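Local structure of KaiC-like domain-containing protein (Pyrococcus horikoshii, 2EKD) at residues 155-160 / 166-171; 54-59 / 64-69. The protein is of unknown function but probably has a P-loop NTPase-type fold related to KaiC, which would suit nucleotide binding. All blocks are in the same frame, centred on the assembly; numbering follows the deposited sequence.

Contact 1: residues 155-160 / 166-171; sequences VNRNVI and PILDLL
Arg157 lays its guanidinium group over the end of Leu168, whose CD2 methyl sits above the centre of the planar group, 3.5 Å from its plane. The pair belongs to two consecutive helices joined by a tight turn, in an alpha/beta sheet whose strand order is consistent with a RecA-like P-loop NTPase fold: strand 149-156, inside the mixed sheet, runs out into helix 157-163, and the chain turns at once into helix 165-174. Arg157 reaches across because CG stands anti to the backbone N (chi1 -177°) and the chain stays extended as far as NE; it meets the leucine at about a right angle, with the CZ to Leu168 CD2 distance 3.6 Å. The polar rim of the same group faces Glu161 and Glu21, both as long, weak ion pairs, so an apolar methyl supports one face while acidic groups lie near its nitrogens.

Next to this pair, Ile160 supplies the apolar part. Its two branches divide the work: CG2 lies 3.8 Å from Leu168 CB and reaches CG2 of Ile167 at 4.2 Å, whereas CG1, beside the backbone N (chi1 -60°), carries CD1 along the same helix to Leu171. Helix 121-127 packs on Ile160 as well, through His122 and Ile125, which leaves the isoleucine wedged between two helices. No hydrogen bond joins the two segments. The first turn of helix 157-163 is instead capped from within, Asn156 OD1 accepting weakly from Val159 N at 3.4 Å. Both segments also serve the assembly, since Asn156 ND2 donates to Glu173 of a third subunit and Asp169, next to Leu168, forms a salt bridge with Lys162 of a second subunit. At the far end of the contact, Ile160 CD1 meets Leu171 CD1 at 3.8 Å.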
ATOM      1  N   VAL F 155      -1.564  -1.651  25.394  1.00 15.88           N
ATOM      2  CA  VAL F 155      -1.671  -0.963  24.114  1.00 15.62           C
ATOM      3  C   VAL F 155      -2.485  -1.755  23.102  1.00 15.57           C
ATOM      4  O   VAL F 155      -2.377  -2.979  23.021  1.00 15.04           O
ATOM      5  CB  VAL F 155      -0.282  -0.686  23.490  1.00 16.63           C
ATOM      6  CG1 VAL F 155       0.611   0.064  24.489  1.00 16.17           C
ATOM      7  CG2 VAL F 155       0.367  -1.997  23.061  1.00 15.90           C
ATOM      8  N   ASN F 156      -3.321  -1.046  22.351  1.00 15.27           N
ATOM      9  CA  ASN F 156      -4.111  -1.667  21.304  1.00 15.67           C
ATOM     10  C   ASN F 156      -3.116  -1.774  20.147  1.00 15.92           C
ATOM     11  O   ASN F 156      -2.838  -0.795  19.462  1.00 16.00           O
ATOM     12  CB  ASN F 156      -5.291  -0.780  20.917  1.00 15.37           C
ATOM     13  CG  ASN F 156      -6.194  -1.439  19.906  1.00 14.42           C
ATOM     14  OD1 ASN F 156      -5.722  -1.999  18.924  1.00 16.11           O
ATOM     15  ND2 ASN F 156      -7.504  -1.367  20.132  1.00 15.06           N
ATOM     16  N   ARG F 157      -2.574  -2.972  19.964  1.00 19.73           N
ATOM     17  CA  ARG F 157      -1.568  -3.264  18.945  1.00 21.42           C
ATOM     18  C   ARG F 157      -1.883  -2.804  17.520  1.00 20.05           C
ATOM     19  O   ARG F 157      -1.056  -2.158  16.883  1.00 20.43           O
ATOM     20  CB  ARG F 157      -1.276  -4.768  18.935  1.00 23.20           C
ATOM     21  CG  ARG F 157      -0.186  -5.172  17.958  1.00 30.59           C
ATOM     22  CD  ARG F 157      -0.146  -6.674  17.758  1.00 35.07           C
ATOM     23  NE  ARG F 157       1.101  -7.090  17.126  1.00 39.80           N
ATOM     24  CZ  ARG F 157       1.457  -6.775  15.884  1.00 43.13           C
ATOM     25  NH1 ARG F 157       0.658  -6.037  15.122  1.00 42.02           N
ATOM     26  NH2 ARG F 157       2.624  -7.193  15.408  1.00 46.62           N
ATOM     27  N   ASN F 158      -3.069  -3.141  17.027  1.00 19.64           N
ATOM     28  CA  ASN F 158      -3.474  -2.772  15.675  1.00 20.28           C
ATOM     29  C   ASN F 158      -3.481  -1.271  15.433  1.00 20.11           C
ATOM     30  O   ASN F 158      -3.136  -0.814  14.342  1.00 21.44           O
ATOM     31  CB  ASN F 158      -4.856  -3.343  15.354  1.00 23.54           C
ATOM     32  CG  ASN F 158      -4.861  -4.857  15.310  1.00 28.25           C
ATOM     33  OD1 ASN F 158      -3.851  -5.482  14.974  1.00 32.14           O
ATOM     34  ND2 ASN F 158      -6.004  -5.459  15.632  1.00 30.48           N
ATOM     35  N   VAL F 159      -3.888  -0.508  16.440  1.00 16.80           N
ATOM     36  CA  VAL F 159      -3.909   0.936  16.322  1.00 17.25           C
ATOM     37  C   VAL F 159      -2.493   1.460  16.068  1.00 19.90           C
ATOM     38  O   VAL F 159      -2.298   2.326  15.219  1.00 20.84           O
ATOM     39  CB  VAL F 159      -4.475   1.591  17.599  1.00 15.57           C
ATOM     40  CG1 VAL F 159      -4.208   3.084  17.584  1.00 18.41           C
ATOM     41  CG2 VAL F 159      -5.968   1.332  17.693  1.00 16.62           C
ATOM     42  N   ILE F 160      -1.505   0.942  16.798  1.00 19.64           N
ATOM     43  CA  ILE F 160      -0.126   1.394  16.604  1.00 21.02           C
ATOM     44  C   ILE F 160       0.439   0.816  15.303  1.00 22.62           C
ATOM     45  O   ILE F 160       1.036   1.528  14.496  1.00 22.26           O
ATOM     46  CB  ILE F 160       0.801   0.952  17.770  1.00 19.22           C
ATOM     47  CG1 ILE F 160       0.311   1.542  19.096  1.00 18.28           C
ATOM     48  CG2 ILE F 160       2.220   1.400  17.488  1.00 15.02           C
ATOM     49  CD1 ILE F 160       1.143   1.118  20.303  1.00 17.22           C
ATOM     50  N   PRO F 166       6.707   0.893  12.071  1.00 22.82           N
ATOM     51  CA  PRO F 166       8.051   1.054  12.644  1.00 22.93           C
ATOM     52  C   PRO F 166       7.993   1.359  14.142  1.00 21.81           C
ATOM     53  O   PRO F 166       8.765   0.813  14.932  1.00 22.40           O
ATOM     54  CB  PRO F 166       8.631   2.221  11.845  1.00 21.97           C
ATOM     55  CG  PRO F 166       8.023   2.028  10.502  1.00 24.55           C
ATOM     56  CD  PRO F 166       6.569   1.701  10.845  1.00 23.74           C
ATOM     57  N   ILE F 167       7.067   2.231  14.524  1.00 20.58           N
ATOM     58  CA  ILE F 167       6.904   2.618  15.917  1.00 19.54           C
ATOM     59  C   ILE F 167       6.612   1.417  16.817  1.00 20.22           C
ATOM     60  O   ILE F 167       7.131   1.326  17.930  1.00 19.79           O
ATOM     61  CB  ILE F 167       5.776   3.653  16.065  1.00 19.30           C
ATOM     62  CG1 ILE F 167       6.148   4.921  15.294  1.00 19.02           C
ATOM     63  CG2 ILE F 167       5.523   3.948  17.538  1.00 15.35           C
ATOM     64  CD1 ILE F 167       7.405   5.605  15.811  1.00 22.00           C
ATOM     65  N   LEU F 168       5.779   0.497  16.339  1.00 18.50           N
ATOM     66  CA  LEU F 168       5.461  -0.681  17.126  1.00 19.77           C
ATOM     67  C   LEU F 168       6.736  -1.488  17.384  1.00 18.98           C
ATOM     68  O   LEU F 168       6.993  -1.911  18.508  1.00 16.81           O
ATOM     69  CB  LEU F 168       4.425  -1.549  16.406  1.00 17.69           C
ATOM     70  CG  LEU F 168       4.033  -2.823  17.164  1.00 20.10           C
ATOM     71  CD1 LEU F 168       3.481  -2.452  18.550  1.00 19.69           C
ATOM     72  CD2 LEU F 168       2.977  -3.594  16.359  1.00 18.89           C
ATOM     73  N   ASP F 169       7.531  -1.694  16.340  1.00 19.19           N
ATOM     74  CA  ASP F 169       8.774  -2.446  16.469  1.00 23.07           C
ATOM     75  C   ASP F 169       9.746  -1.773  17.438  1.00 21.76           C
ATOM     76  O   ASP F 169      10.463  -2.443  18.173  1.00 20.86           O
ATOM     77  CB  ASP F 169       9.444  -2.608  15.101  1.00 27.92           C
ATOM     78  CG  ASP F 169       8.802  -3.701  14.264  1.00 35.00           C
ATOM     79  OD1 ASP F 169       8.969  -4.894  14.617  1.00 35.76           O
ATOM     80  OD2 ASP F 169       8.130  -3.365  13.261  1.00 38.12           O
ATOM     81  N   LEU F 170       9.781  -0.445  17.419  1.00 20.06           N
ATOM     82  CA  LEU F 170      10.656   0.292  18.314  1.00 20.12           C
ATOM     83  C   LEU F 170      10.188   0.093  19.753  1.00 19.38           C
ATOM     84  O   LEU F 170      10.998  -0.087  20.657  1.00 18.39           O
ATOM     85  CB  LEU F 170      10.639   1.786  17.987  1.00 19.72           C
ATOM     86  CG  LEU F 170      11.725   2.416  17.118  1.00 21.75           C
ATOM     87  CD1 LEU F 170      11.722   3.913  17.410  1.00 23.69           C
ATOM     88  CD2 LEU F 170      13.102   1.837  17.431  1.00 19.44           C
ATOM     89  N   LEU F 171       8.871   0.136  19.948  1.00 18.49           N
ATOM     90  CA  LEU F 171       8.265  -0.032  21.265  1.00 19.84           C
ATOM     91  C   LEU F 171       8.554  -1.419  21.838  1.00 20.22           C
ATOM     92  O   LEU F 171       8.905  -1.553  23.015  1.00 19.65           O
ATOM     93  CB  LEU F 171       6.747   0.152  21.176  1.00 20.90           C
ATOM     94  CG  LEU F 171       6.042   1.125  22.119  1.00 23.03           C
ATOM     95  CD1 LEU F 171       4.543   0.906  21.995  1.00 21.11           C
ATOM     96  CD2 LEU F 171       6.495   0.919  23.559  1.00 22.33           C
TER

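Contact 2: residues 54-59 / 64-69; sequences EFYTRL and FDVAPL
Leu59 and Leu69 press their CD1 methyls together at 3.5 Å, closer than carbon atoms usually come, and this marks the tight part of the contact. The two side chains cross at about a right angle. Leu69 CD1 also lies at the edge of the Tyr56 ring, near its plane, 4.1 Å from CD1 of the tyrosine. Val66 fills the next place along: its CG2 approaches Tyr56 CE1 obliquely at 3.4 Å, and its CG1 rests on Leu59 CB. With CG anti to the backbone N (chi1 171°), the tyrosine swings out from its helix and crosses the valine at about a right angle. Its hydroxyl goes past the apolar group to a hydrogen bond with Glu70.

The packing is part of the beta-alpha-beta crossover that connects the parallel neighbours 44-48 and 73-77 of the sheet: helix 51-61 ends, the chain reverses, and the short helix 67-70 begins just after Val66, its N-cap residue. Helix 29-37 lies against the same group, with Val36 on Leu69.

Towards Phe64 the fit is looser and more of the surface meets solvent. This ring is partly exposed; Leu59 CD2 stands over the centre of one face in a CH-pi contact, 4.1 Å from the centroid and 11° off the ring normal, and Leu59 O lies close to Phe64 CD1. Tyr33 adds an edge-to-face ring contact. The backbone ties this end: Phe64 N donates to Leu59 O over 3.1 Å, with an N-H...O angle of 156°. Next to it, Asp65 points its CB away from helix 51-61 and is exposed, although its carbonyl oxygen bonds to Tyr33 OH.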
ATOM      1  N   GLU F  54     -12.714   4.594  30.382  1.00 18.78           N
ATOM      2  CA  GLU F  54     -13.286   3.653  29.410  1.00 17.92           C
ATOM      3  C   GLU F  54     -13.202   2.207  29.908  1.00 17.29           C
ATOM      4  O   GLU F  54     -14.162   1.446  29.770  1.00 16.25           O
ATOM      5  CB  GLU F  54     -12.581   3.782  28.051  1.00 20.61           C
ATOM      6  CG  GLU F  54     -12.496   5.217  27.535  1.00 24.44           C
ATOM      7  CD  GLU F  54     -11.838   5.337  26.163  1.00 26.73           C
ATOM      8  OE1 GLU F  54     -10.908   4.562  25.860  1.00 26.35           O
ATOM      9  OE2 GLU F  54     -12.246   6.226  25.386  1.00 29.47           O
ATOM     10  N   PHE F  55     -12.061   1.826  30.485  1.00 16.52           N
ATOM     11  CA  PHE F  55     -11.900   0.468  31.022  1.00 17.61           C
ATOM     12  C   PHE F  55     -12.867   0.270  32.182  1.00 18.39           C
ATOM     13  O   PHE F  55     -13.525  -0.767  32.304  1.00 19.16           O
ATOM     14  CB  PHE F  55     -10.467   0.240  31.525  1.00 17.68           C
ATOM     15  CG  PHE F  55      -9.505  -0.218  30.461  1.00 16.81           C
ATOM     16  CD1 PHE F  55      -9.346   0.502  29.286  1.00 17.01           C
ATOM     17  CD2 PHE F  55      -8.736  -1.362  30.652  1.00 15.70           C
ATOM     18  CE1 PHE F  55      -8.432   0.091  28.314  1.00 16.47           C
ATOM     19  CE2 PHE F  55      -7.822  -1.780  29.687  1.00 17.17           C
ATOM     20  CZ  PHE F  55      -7.672  -1.049  28.515  1.00 15.92           C
ATOM     21  N   TYR F  56     -12.944   1.285  33.034  1.00 19.19           N
ATOM     22  CA  TYR F  56     -13.822   1.278  34.200  1.00 19.68           C
ATOM     23  C   TYR F  56     -15.287   1.094  33.807  1.00 18.83           C
ATOM     24  O   TYR F  56     -15.987   0.251  34.360  1.00 19.08           O
ATOM     25  CB  TYR F  56     -13.651   2.598  34.953  1.00 21.58           C
ATOM     26  CG  TYR F  56     -14.635   2.832  36.069  1.00 23.47           C
ATOM     27  CD1 TYR F  56     -14.419   2.303  37.338  1.00 22.52           C
ATOM     28  CD2 TYR F  56     -15.768   3.618  35.863  1.00 23.71           C
ATOM     29  CE1 TYR F  56     -15.299   2.557  38.377  1.00 25.27           C
ATOM     30  CE2 TYR F  56     -16.659   3.876  36.893  1.00 26.95           C
ATOM     31  CZ  TYR F  56     -16.417   3.346  38.151  1.00 27.53           C
ATOM     32  OH  TYR F  56     -17.289   3.615  39.181  1.00 30.30           O
ATOM     33  N   THR F  57     -15.743   1.896  32.851  1.00 20.52           N
ATOM     34  CA  THR F  57     -17.126   1.841  32.372  1.00 19.68           C
ATOM     35  C   THR F  57     -17.516   0.475  31.804  1.00 18.19           C
ATOM     36  O   THR F  57     -18.605  -0.023  32.063  1.00 16.77           O
ATOM     37  CB  THR F  57     -17.370   2.916  31.279  1.00 21.75           C
ATOM     38  OG1 THR F  57     -17.229   4.222  31.850  1.00 25.78           O
ATOM     39  CG2 THR F  57     -18.768   2.782  30.693  1.00 24.23           C
ATOM     40  N   ARG F  58     -16.627  -0.122  31.016  1.00 18.91           N
ATOM     41  CA  ARG F  58     -16.903  -1.421  30.410  1.00 17.54           C
ATOM     42  C   ARG F  58     -17.027  -2.500  31.471  1.00 17.37           C
ATOM     43  O   ARG F  58     -17.878  -3.382  31.371  1.00 16.20           O
ATOM     44  CB  ARG F  58     -15.797  -1.788  29.415  1.00 18.12           C
ATOM     45  CG  ARG F  58     -16.257  -1.811  27.960  1.00 19.28           C
ATOM     46  CD  ARG F  58     -15.245  -1.170  27.024  1.00 17.37           C
ATOM     47  NE  ARG F  58     -13.894  -1.712  27.177  1.00 14.96           N
ATOM     48  CZ  ARG F  58     -12.794  -0.968  27.066  1.00 16.04           C
ATOM     49  NH1 ARG F  58     -12.901   0.331  26.805  1.00 13.96           N
ATOM     50  NH2 ARG F  58     -11.594  -1.508  27.214  1.00 18.07           N
ATOM     51  N   LEU F  59     -16.171  -2.423  32.486  1.00 17.75           N
ATOM     52  CA  LEU F  59     -16.189  -3.389  33.578  1.00 19.98           C
ATOM     53  C   LEU F  59     -17.468  -3.202  34.393  1.00 21.02           C
ATOM     54  O   LEU F  59     -18.103  -4.173  34.805  1.00 20.60           O
ATOM     55  CB  LEU F  59     -14.961  -3.191  34.470  1.00 17.23           C
ATOM     56  CG  LEU F  59     -13.644  -3.648  33.834  1.00 19.71           C
ATOM     57  CD1 LEU F  59     -12.455  -3.171  34.654  1.00 18.94           C
ATOM     58  CD2 LEU F  59     -13.643  -5.168  33.727  1.00 16.27           C
ATOM     59  N   PHE F  64     -19.003  -6.049  37.066  1.00 29.94           N
ATOM     60  CA  PHE F  64     -17.924  -6.186  38.034  1.00 30.61           C
ATOM     61  C   PHE F  64     -18.060  -5.173  39.167  1.00 31.27           C
ATOM     62  O   PHE F  64     -18.689  -4.126  39.016  1.00 32.07           O
ATOM     63  CB  PHE F  64     -16.561  -5.987  37.362  1.00 28.19           C
ATOM     64  CG  PHE F  64     -16.151  -7.117  36.458  1.00 28.52           C
ATOM     65  CD1 PHE F  64     -16.801  -7.332  35.245  1.00 27.21           C
ATOM     66  CD2 PHE F  64     -15.110  -7.970  36.821  1.00 28.57           C
ATOM     67  CE1 PHE F  64     -16.422  -8.378  34.405  1.00 26.88           C
ATOM     68  CE2 PHE F  64     -14.721  -9.024  35.986  1.00 28.84           C
ATOM     69  CZ  PHE F  64     -15.380  -9.227  34.776  1.00 26.30           C
ATOM     70  N   ASP F  65     -17.484  -5.502  40.313  1.00 31.69           N
ATOM     71  CA  ASP F  65     -17.480  -4.588  41.441  1.00 32.15           C
ATOM     72  C   ASP F  65     -16.279  -3.698  41.137  1.00 31.08           C
ATOM     73  O   ASP F  65     -15.138  -4.150  41.192  1.00 29.79           O
ATOM     74  CB  ASP F  65     -17.265  -5.350  42.749  1.00 34.91           C
ATOM     75  CG  ASP F  65     -16.905  -4.436  43.900  1.00 38.25           C
ATOM     76  OD1 ASP F  65     -17.636  -3.450  44.135  1.00 38.35           O
ATOM     77  OD2 ASP F  65     -15.888  -4.710  44.572  1.00 42.68           O
ATOM     78  N   VAL F  66     -16.539  -2.440  40.801  1.00 30.24           N
ATOM     79  CA  VAL F  66     -15.475  -1.514  40.447  1.00 29.60           C
ATOM     80  C   VAL F  66     -14.956  -0.618  41.567  1.00 29.90           C
ATOM     81  O   VAL F  66     -14.316   0.398  41.303  1.00 29.10           O
ATOM     82  CB  VAL F  66     -15.904  -0.626  39.257  1.00 29.79           C
ATOM     83  CG1 VAL F  66     -16.070  -1.482  38.015  1.00 30.31           C
ATOM     84  CG2 VAL F  66     -17.217   0.083  39.579  1.00 30.77           C
ATOM     85  N   ALA F  67     -15.227  -0.981  42.816  1.00 30.93           N
ATOM     86  CA  ALA F  67     -14.726  -0.189  43.934  1.00 30.29           C
ATOM     87  C   ALA F  67     -13.189  -0.274  43.966  1.00 29.72           C
ATOM     88  O   ALA F  67     -12.507   0.725  44.215  1.00 30.32           O
ATOM     89  CB  ALA F  67     -15.316  -0.689  45.242  1.00 30.14           C
ATOM     90  N   PRO F  68     -12.622  -1.468  43.714  1.00 28.30           N
ATOM     91  CA  PRO F  68     -11.162  -1.609  43.722  1.00 28.36           C
ATOM     92  C   PRO F  68     -10.495  -0.653  42.723  1.00 29.38           C
ATOM     93  O   PRO F  68      -9.363  -0.217  42.926  1.00 30.24           O
ATOM     94  CB  PRO F  68     -10.950  -3.070  43.326  1.00 28.93           C
ATOM     95  CG  PRO F  68     -12.169  -3.746  43.847  1.00 30.01           C
ATOM     96  CD  PRO F  68     -13.273  -2.773  43.495  1.00 28.79           C
ATOM     97  N   LEU F  69     -11.197  -0.337  41.638  1.00 28.61           N
ATOM     98  CA  LEU F  69     -10.652   0.565  40.632  1.00 29.05           C
ATOM     99  C   LEU F  69     -10.804   2.021  41.060  1.00 29.93           C
ATOM    100  O   LEU F  69     -10.035   2.885  40.634  1.00 28.72           O
ATOM    101  CB  LEU F  69     -11.349   0.353  39.288  1.00 30.48           C
ATOM    102  CG  LEU F  69     -11.234  -1.024  38.628  1.00 31.32           C
ATOM    103  CD1 LEU F  69     -11.902  -0.962  37.262  1.00 34.16           C
ATOM    104  CD2 LEU F  69      -9.777  -1.428  38.480  1.00 30.23           C
TER

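Overall arrangement
Contact 2 comes first along the chain and closes before contact 1 opens; their centres lie 26 Å apart, and their nearest atoms about 7 Å, without touching. Contact 2 packs helix 51-61 on the loop and short helix after it, between strands 44-48 and 73-77 in the chain; contact 1 begins on the end of strand 149-156, and its second helix leads into strand 177-182 of the same mixed sheet. Helix 121-127 links the two neighbourhoods, meeting Ile160 of contact 1 and, through Lys123, Glu54 at 54-59. Each also reaches the third subunit, so the helical connections of this sheet contribute to the packing of the six-chain assembly.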